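Side-chain contacts in Rho-related gtp-binding protein RHOD (Homo sapiens, PDB 2J1L), which binds guanosine-5'-diphosphate beside a magnesium ion and belongs to the Rho branch of the Ras family of small G proteins: residues Thr148-Arg151 with Ser155-Asn158; Leu186-Ser189 with Asn195-Ala198. All coordinates share one frame; numbering follows the deposited sequence.

Contact 1 of 2, residues Thr148-Arg151 with Ser155-Asn158; sequences TDLR and SLVN. With GDP (guanosine-5'-diphosphate), chain B.
L156 holds CG anti to its backbone N (chi1 -167°), which sends one branch of its fork off the helix to L150, whose CG in turn lies opposite its own carbonyl carbon (chi1 -68°). The two leucines meet at an oblique angle through single methyls, L150 CD1 to L156 CD2 at 3.8 Å, and the same L156 methyl lies 4.0 Å from L150 CB, so it touches both root and tip of its partner. V157 adds a contact of another kind: its CG2 methyl lies 3.5 Å from the carbonyl oxygen R151 O. No hydrogen bond links 148-151 with 155-158, and the buried surface, 143 Å² summed over both sides, is modest; the evidence is for a small, mainly van der Waals contact at the protein surface.

L150 also faces the guanine of GDP. D149 belongs to the guanine-recognition motif of the Ras family, and its carboxylate faces the Watson-Crick edge of GDP. GDP N1 donates to D149 OD1 at 2.9 Å, while GDP N2 donates to D149 OD2 at 3.0 Å with an N-H...O angle of 161°. A longer, weak bond from N1 to OD2 completes the fork, and two separate donors on one carboxylate fix its rotation against the base. L150 closes in beside it, with CD2 3.4 Å from GDP N2, and thus bridges nucleotide and helix.

In the fold, 148-151 follows strand 141-146 and leads into helix 154-162, which probably corresponds to the insert helix of Rho proteins. T116, in the loop after strand 106-114, touches both leucines, and R151 turns back to form a salt bridge with E187 on strand 184-187.

Contact 2 of 2, residues Leu186-Ser189 with Asn195-Ala198; sequences LECS and NVHA. With GDP (guanosine-5'-diphosphate), chain B.
N195 ND2 donates to the backbone oxygen E187 O at 2.7 Å, the shortest polar approach between 186-189 and 195-198. The bond ties the end of the last strand of a Ras-type G domain to the start of its C-terminal helix, across the loop that carries the family's base-contacting serine-alanine motif. Its geometry is sound: the C=O...N angle is 165°, so the donor approaches almost head-on to the carbonyl, and the oxygen lies just 11° out of the amide plane of N195. The N195 chi1 of -151° swings CG away from the backbone N and brings the amide to the strand end. N195 brings CB and ND2 to the same oxygen, CB at 3.4 Å from E187 O and ND2 closer still. The backbone of N195 is in the left-handed helical region. Although the residue occupies the N-cap position of helix 196-209, its side chain makes no capping bond; its amide reaches the strand instead.

Next to this polar link the contact is apolar and buried. The CB of C188 points toward 195-198; it lies 4.2 Å from N195 CB, and C188 CB is 3.9 Å from V196 CG2. That V196 methyl also lies 3.6 Å from S189 O, so one branch wedges against two consecutive residues. Helix 47-55 closes over this patch through L50, which touches both C188 and V196, while V144 of strand 141-146 and V199 of helix 196-209 also pack on C188.

The charged end of E187 leads away from the helix, and OE2 is hydrogen-bonded to Y185 OH within strand 184-187. S189 likewise faces away: its OG is hydrogen-bonded to D149 OD1 and L192 N, and stands 3.5 Å from GDP O6.

Contact 1 lies at the surface, about 19 Å from the chain centre; it has no hydrogen bond between its segments and relies on leucine and valine methyls, its polar bonds going to GDP. Contact 2 lies about 9 Å from that centre, is buried, and combines one hydrogen bond with apolar packing. They join different helices, 154-162 and 196-209, to segments that neighbour each other at the guanine end of the GDP pocket. Their centres are about 17 Å apart, yet their first segments touch. Hence D149 and S189, one from each contact, meet at the guanine, where the serine would help orient the base-binding carboxylate.

Contact 1 of 2, residues Thr148-Arg151 with Ser155-Asn158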
# COMPACT_ATOMS: atom_id res chain seq x y z
N THR A 148 -4.13 7.00 7.62
CA THR A 148 -5.47 6.86 8.23
C THR A 148 -5.68 7.79 9.44
O THR A 148 -6.82 8.05 9.85
CB THR A 148 -5.74 5.42 8.68
OG1 THR A 148 -4.73 5.00 9.60
CG2 THR A 148 -5.75 4.46 7.46
N ASP A 149 -4.59 8.31 9.99
CA ASP A 149 -4.69 9.27 11.08
C ASP A 149 -5.38 10.57 10.66
O ASP A 149 -5.98 11.26 11.50
CB ASP A 149 -3.30 9.56 11.65
CG ASP A 149 -2.33 10.06 10.60
OD1 ASP A 149 -1.98 9.26 9.68
OD2 ASP A 149 -1.92 11.23 10.69
N LEU A 150 -5.32 10.88 9.37
CA LEU A 150 -5.85 12.15 8.85
C LEU A 150 -7.38 12.23 8.67
O LEU A 150 -7.90 13.30 8.40
CB LEU A 150 -5.13 12.52 7.55
CG LEU A 150 -3.64 12.88 7.71
CD1 LEU A 150 -3.06 13.40 6.39
CD2 LEU A 150 -3.46 13.88 8.83
N ARG A 151 -8.08 11.10 8.82
CA ARG A 151 -9.55 11.12 8.93
C ARG A 151 -9.99 11.90 10.16
O ARG A 151 -10.97 12.63 10.12
CB ARG A 151 -10.11 9.72 9.06
CG ARG A 151 -9.86 8.83 7.88
CD ARG A 151 -10.77 7.62 7.91
NE ARG A 151 -10.55 6.78 6.74
CZ ARG A 151 -10.09 5.53 6.74
NH1 ARG A 151 -9.95 4.89 5.59
NH2 ARG A 151 -9.79 4.90 7.87
N SER A 155 -9.94 19.83 9.72
CA SER A 155 -9.67 20.86 8.72
C SER A 155 -9.62 20.27 7.33
O SER A 155 -10.26 20.77 6.41
CB SER A 155 -8.33 21.54 8.98
OG SER A 155 -7.27 20.66 8.62
N LEU A 156 -8.83 19.21 7.20
CA LEU A 156 -8.61 18.52 5.93
C LEU A 156 -9.93 17.96 5.41
O LEU A 156 -10.30 18.19 4.26
CB LEU A 156 -7.56 17.41 6.11
CG LEU A 156 -6.91 16.74 4.89
CD1 LEU A 156 -6.36 17.76 3.86
CD2 LEU A 156 -5.79 15.78 5.32
N VAL A 157 -10.66 17.27 6.29
CA VAL A 157 -12.02 16.81 6.02
C VAL A 157 -12.92 17.95 5.51
O VAL A 157 -13.66 17.79 4.53
CB VAL A 157 -12.65 16.19 7.29
CG1 VAL A 157 -14.13 15.93 7.11
CG2 VAL A 157 -11.91 14.90 7.68
N ASN A 158 -12.85 19.08 6.20
CA ASN A 158 -13.61 20.26 5.85
C ASN A 158 -13.15 20.86 4.52
O ASN A 158 -13.98 21.30 3.73
CB ASN A 158 -13.51 21.29 6.95
CG ASN A 158 -14.37 22.50 6.69
OD1 ASN A 158 -15.58 22.48 6.92
ND2 ASN A 158 -13.76 23.57 6.21
PB GDP B . 5.54 9.17 -1.16
O1B GDP B . 6.72 8.41 -0.65
O2B GDP B . 4.47 8.27 -1.71
O3B GDP B . 6.00 10.13 -2.23
O3A GDP B . 4.90 9.96 0.07
PA GDP B . 5.86 10.29 1.34
O1A GDP B . 6.18 9.07 2.17
O2A GDP B . 7.15 10.88 0.83
O5' GDP B . 4.97 11.31 2.22
C5' GDP B . 4.29 12.41 1.62
C4' GDP B . 3.78 13.37 2.68
O4' GDP B . 2.79 12.79 3.54
C3' GDP B . 4.92 13.79 3.61
O3' GDP B . 4.64 15.07 4.20
C2' GDP B . 4.86 12.78 4.71
O2' GDP B . 5.42 13.26 5.92
C1' GDP B . 3.37 12.65 4.86
N9 GDP B . 3.02 11.36 5.45
C8 GDP B . 3.50 10.14 5.15
N7 GDP B . 2.86 9.19 5.90
C5 GDP B . 1.99 9.83 6.69
C6 GDP B . 1.01 9.43 7.71
O6 GDP B . 0.85 8.22 8.04
N1 GDP B . 0.31 10.42 8.27
C2 GDP B . 0.46 11.72 7.95
N2 GDP B . -0.29 12.65 8.58
N3 GDP B . 1.34 12.16 7.02
C4 GDP B . 2.10 11.25 6.39

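Contact 2 of 2, residues Leu186-Ser189 with Asn195-Ala198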
# COMPACT_ATOMS: atom_id res chain seq x y z
N LEU A 186 -5.94 -3.19 3.24
CA LEU A 186 -5.43 -2.89 4.55
C LEU A 186 -5.22 -1.41 4.68
O LEU A 186 -5.12 -0.69 3.69
CB LEU A 186 -4.12 -3.61 4.76
CG LEU A 186 -4.16 -5.14 4.61
CD1 LEU A 186 -2.80 -5.69 4.12
CD2 LEU A 186 -4.60 -5.76 5.94
N GLU A 187 -5.13 -0.96 5.91
CA GLU A 187 -4.95 0.45 6.24
C GLU A 187 -3.93 0.60 7.34
O GLU A 187 -3.81 -0.27 8.22
CB GLU A 187 -6.23 1.01 6.80
CG GLU A 187 -7.29 1.18 5.79
CD GLU A 187 -8.52 1.81 6.40
OE1 GLU A 187 -8.63 1.86 7.64
OE2 GLU A 187 -9.38 2.25 5.62
N CYS A 188 -3.25 1.73 7.31
CA CYS A 188 -2.24 2.02 8.31
C CYS A 188 -1.99 3.51 8.38
O CYS A 188 -2.39 4.25 7.49
CB CYS A 188 -0.95 1.33 7.91
SG CYS A 188 -0.41 1.88 6.30
N SER A 189 -1.34 3.91 9.46
CA SER A 189 -0.80 5.24 9.60
C SER A 189 0.67 5.10 9.93
O SER A 189 1.02 4.55 10.97
CB SER A 189 -1.51 6.00 10.73
OG SER A 189 -0.90 7.27 10.95
N ASN A 195 -0.47 -0.23 12.53
CA ASN A 195 -0.79 -1.31 11.61
C ASN A 195 0.17 -1.46 10.44
O ASN A 195 -0.14 -2.13 9.45
CB ASN A 195 -2.20 -1.14 11.09
CG ASN A 195 -2.84 -2.45 10.75
OD1 ASN A 195 -2.79 -3.39 11.56
ND2 ASN A 195 -3.41 -2.56 9.55
N VAL A 196 1.35 -0.88 10.57
CA VAL A 196 2.33 -0.86 9.48
C VAL A 196 3.01 -2.23 9.30
O VAL A 196 3.11 -2.73 8.16
CB VAL A 196 3.35 0.27 9.71
CG1 VAL A 196 4.52 0.15 8.74
CG2 VAL A 196 2.62 1.63 9.55
N HIS A 197 3.45 -2.84 10.39
CA HIS A 197 3.98 -4.20 10.33
C HIS A 197 2.97 -5.20 9.84
O HIS A 197 3.35 -6.16 9.15
CB HIS A 197 4.44 -4.68 11.72
CG HIS A 197 5.69 -4.05 12.20
ND1 HIS A 197 6.93 -4.64 12.02
CD2 HIS A 197 5.91 -2.88 12.84
CE1 HIS A 197 7.86 -3.86 12.55
NE2 HIS A 197 7.27 -2.79 13.06
N ALA A 198 1.72 -5.03 10.23
CA ALA A 198 0.67 -5.92 9.75
C ALA A 198 0.60 -5.85 8.24
O ALA A 198 0.51 -6.88 7.59
CB ALA A 198 -0.69 -5.57 10.36
PB GDP B . 5.54 9.17 -1.16
O1B GDP B . 6.72 8.41 -0.65
O2B GDP B . 4.47 8.27 -1.71
O3B GDP B . 6.00 10.13 -2.23
O3A GDP B . 4.90 9.96 0.07
PA GDP B . 5.86 10.29 1.34
O1A GDP B . 6.18 9.07 2.17
O2A GDP B . 7.15 10.88 0.83
O5' GDP B . 4.97 11.31 2.22
C5' GDP B . 4.29 12.41 1.62
C4' GDP B . 3.78 13.37 2.68
O4' GDP B . 2.79 12.79 3.54
C3' GDP B . 4.92 13.79 3.61
O3' GDP B . 4.64 15.07 4.20
C2' GDP B . 4.86 12.78 4.71
O2' GDP B . 5.42 13.26 5.92
C1' GDP B . 3.37 12.65 4.86
N9 GDP B . 3.02 11.36 5.45
C8 GDP B . 3.50 10.14 5.15
N7 GDP B . 2.86 9.19 5.90
C5 GDP B . 1.99 9.83 6.69
C6 GDP B . 1.01 9.43 7.71
O6 GDP B . 0.85 8.22 8.04
N1 GDP B . 0.31 10.42 8.27
C2 GDP B . 0.46 11.72 7.95
N2 GDP B . -0.29 12.65 8.58
N3 GDP B . 1.34 12.16 7.02
C4 GDP B . 2.10 11.25 6.39